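Long-range contact in conjugal transfer protein (Escherichia coli, PDB 5I97), which probably forms, through this soluble domain, a VirB8-like inner-membrane component of the pKM101 type IV secretion system that transfers plasmid DNA in conjugation: residues T35-H40 with F151-Y156. Residues are numbered along the deposited sequence; the frame is centred on the assembly and turned at random.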
loop_
_atom_site.group_PDB
_atom_site.type_symbol
_atom_site.label_atom_id
_atom_site.label_comp_id
_atom_site.label_asym_id
_atom_site.label_seq_id
_atom_site.Cartn_x
_atom_site.Cartn_y
_atom_site.Cartn_z
ATOM N N THR A 35 -14.394 -12.522 -6.151
ATOM C CA THR A 35 -13.100 -11.914 -5.927
ATOM C C THR A 35 -13.048 -11.289 -4.525
ATOM O O THR A 35 -12.010 -11.319 -3.878
ATOM C CB THR A 35 -12.732 -10.859 -7.015
ATOM O OG1 THR A 35 -13.780 -9.901 -7.145
ATOM C CG2 THR A 35 -12.500 -11.519 -8.358
ATOM N N GLN A 36 -14.161 -10.718 -4.071
ATOM C CA GLN A 36 -14.250 -10.176 -2.713
ATOM C C GLN A 36 -14.009 -11.248 -1.677
ATOM O O GLN A 36 -13.355 -11.018 -0.672
ATOM C CB GLN A 36 -15.631 -9.566 -2.457
ATOM C CG GLN A 36 -15.851 -8.230 -3.092
ATOM C CD GLN A 36 -15.009 -7.175 -2.452
ATOM O OE1 GLN A 36 -14.110 -6.631 -3.078
ATOM N NE2 GLN A 36 -15.303 -6.861 -1.196
ATOM N N TYR A 37 -14.543 -12.425 -1.940
ATOM C CA TYR A 37 -14.418 -13.527 -1.016
ATOM C C TYR A 37 -12.960 -13.939 -0.901
ATOM O O TYR A 37 -12.450 -14.100 0.202
ATOM C CB TYR A 37 -15.287 -14.698 -1.457
ATOM C CG TYR A 37 -15.314 -15.855 -0.494
ATOM C CD1 TYR A 37 -16.231 -15.899 0.547
ATOM C CD2 TYR A 37 -14.416 -16.908 -0.618
ATOM C CE1 TYR A 37 -16.262 -16.967 1.432
ATOM C CE2 TYR A 37 -14.443 -17.979 0.255
ATOM C CZ TYR A 37 -15.364 -18.004 1.280
ATOM O OH TYR A 37 -15.381 -19.067 2.147
ATOM N N VAL A 38 -12.302 -14.112 -2.042
ATOM C CA VAL A 38 -10.904 -14.493 -2.061
ATOM C C VAL A 38 -10.046 -13.431 -1.394
ATOM O O VAL A 38 -9.141 -13.738 -0.637
ATOM C CB VAL A 38 -10.407 -14.728 -3.493
ATOM C CG1 VAL A 38 -8.878 -14.878 -3.522
ATOM C CG2 VAL A 38 -11.099 -15.931 -4.099
ATOM N N ILE A 39 -10.336 -12.172 -1.668
ATOM C CA ILE A 39 -9.581 -11.100 -1.054
ATOM C C ILE A 39 -9.758 -11.086 0.466
ATOM O O ILE A 39 -8.786 -10.932 1.200
ATOM C CB ILE A 39 -9.967 -9.755 -1.664
ATOM C CG1 ILE A 39 -9.414 -9.662 -3.087
ATOM C CG2 ILE A 39 -9.400 -8.617 -0.854
ATOM C CD1 ILE A 39 -9.947 -8.493 -3.882
ATOM N N HIS A 40 -10.993 -11.269 0.937
ATOM C CA HIS A 40 -11.270 -11.288 2.365
ATOM C C HIS A 40 -10.584 -12.468 3.042
ATOM O O HIS A 40 -10.075 -12.343 4.151
ATOM C CB HIS A 40 -12.772 -11.382 2.635
ATOM C CG HIS A 40 -13.511 -10.085 2.538
ATOM N ND1 HIS A 40 -13.116 -8.945 3.205
ATOM C CD2 HIS A 40 -14.643 -9.754 1.869
ATOM C CE1 HIS A 40 -13.967 -7.969 2.945
ATOM N NE2 HIS A 40 -14.903 -8.435 2.138
ATOM N N PHE A 151 -24.977 -13.983 -1.065
ATOM C CA PHE A 151 -23.957 -14.762 -1.746
ATOM C C PHE A 151 -23.301 -15.722 -0.771
ATOM O O PHE A 151 -23.056 -15.375 0.378
ATOM C CB PHE A 151 -22.906 -13.829 -2.363
ATOM C CG PHE A 151 -21.680 -14.532 -2.879
ATOM C CD1 PHE A 151 -21.673 -15.112 -4.135
ATOM C CD2 PHE A 151 -20.522 -14.578 -2.122
ATOM C CE1 PHE A 151 -20.537 -15.744 -4.616
ATOM C CE2 PHE A 151 -19.390 -15.207 -2.596
ATOM C CZ PHE A 151 -19.396 -15.795 -3.839
ATOM N N ARG A 152 -23.036 -16.937 -1.216
ATOM C CA ARG A 152 -22.284 -17.837 -0.372
ATOM C C ARG A 152 -21.487 -18.839 -1.188
ATOM O O ARG A 152 -21.911 -19.283 -2.257
ATOM C CB ARG A 152 -23.185 -18.544 0.644
ATOM C CG ARG A 152 -23.985 -19.723 0.152
ATOM C CD ARG A 152 -24.856 -20.223 1.305
ATOM N NE ARG A 152 -25.622 -21.423 0.985
ATOM C CZ ARG A 152 -26.387 -22.067 1.863
ATOM N NH1 ARG A 152 -26.467 -21.639 3.116
ATOM N NH2 ARG A 152 -27.054 -23.152 1.491
ATOM N N VAL A 153 -20.307 -19.154 -0.664
ATOM C CA VAL A 153 -19.409 -20.122 -1.248
ATOM C C VAL A 153 -19.739 -21.498 -0.687
ATOM O O VAL A 153 -19.835 -21.676 0.534
ATOM C CB VAL A 153 -17.941 -19.763 -0.942
ATOM C CG1 VAL A 153 -16.995 -20.853 -1.415
ATOM C CG2 VAL A 153 -17.589 -18.423 -1.549
ATOM N N THR A 154 -19.902 -22.471 -1.579
ATOM C CA THR A 154 -20.355 -23.810 -1.208
ATOM C C THR A 154 -19.240 -24.846 -1.192
ATOM O O THR A 154 -19.404 -25.936 -0.653
ATOM C CB THR A 154 -21.462 -24.302 -2.159
ATOM O OG1 THR A 154 -20.933 -24.434 -3.481
ATOM C CG2 THR A 154 -22.605 -23.322 -2.176
ATOM N N SER A 155 -18.136 -24.537 -1.859
ATOM C CA SER A 155 -16.941 -25.355 -1.761
ATOM C C SER A 155 -15.741 -24.475 -2.060
ATOM O O SER A 155 -15.850 -23.508 -2.804
ATOM C CB SER A 155 -17.001 -26.560 -2.689
ATOM O OG SER A 155 -16.777 -26.185 -4.025
ATOM N N TYR A 156 -14.602 -24.784 -1.455
ATOM C CA TYR A 156 -13.451 -23.918 -1.584
ATOM C C TYR A 156 -12.164 -24.688 -1.385
ATOM O O TYR A 156 -11.916 -25.262 -0.330
ATOM C CB TYR A 156 -13.543 -22.775 -0.577
ATOM C CG TYR A 156 -12.503 -21.693 -0.767
ATOM C CD1 TYR A 156 -12.682 -20.698 -1.712
ATOM C CD2 TYR A 156 -11.360 -21.660 0.010
ATOM C CE1 TYR A 156 -11.752 -19.707 -1.885
ATOM C CE2 TYR A 156 -10.423 -20.671 -0.152
ATOM C CZ TYR A 156 -10.625 -19.699 -1.103
ATOM O OH TYR A 156 -9.704 -18.708 -1.281
#
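Y37, on one turn of helix 27-42, faces V153 on the bent strand 151-160, their CA atoms 8.3 Å apart, and the corner at T154 brings Y156 round to a second side of the same tyrosine. With CG anti to the backbone N (chi1 -175°), the Y37 ring extends from the helix into the angle of that bend. V153 CG2 sits squarely over one face of the Y37 ring, 3.3 Å from its centroid and almost on the ring normal, a close CH-pi contact. The ring edge of Y37 meets the face of Y156 in an offset edge-to-face pair: the planes are inclined at 69°, and Y37 CE2 comes 3.8 Å from Y156 CD1. At the base of the side chain, Y37 CB rests 4.3 Å from F151 CE2, at the edge of the phenylalanine ring. V38 adds a looser touch, CG2 lying 4.2 Å from Y156 OH. Both tyrosine hydroxyls are satisfied nearby: that of Y37 hydrogen-bonds S60 and R41, that of Y156 hydrogen-bonds E42. T154 and S155 form a classic beta bulge opposite G131 at this corner. The contact packs helix 27-42 against the last strand of the antiparallel sheet in this VirB8 domain of the NTF2 clan, with M130 of strand 124-134 touching Y37 and V38, and V56 of helix 49-58 also packing on Y37.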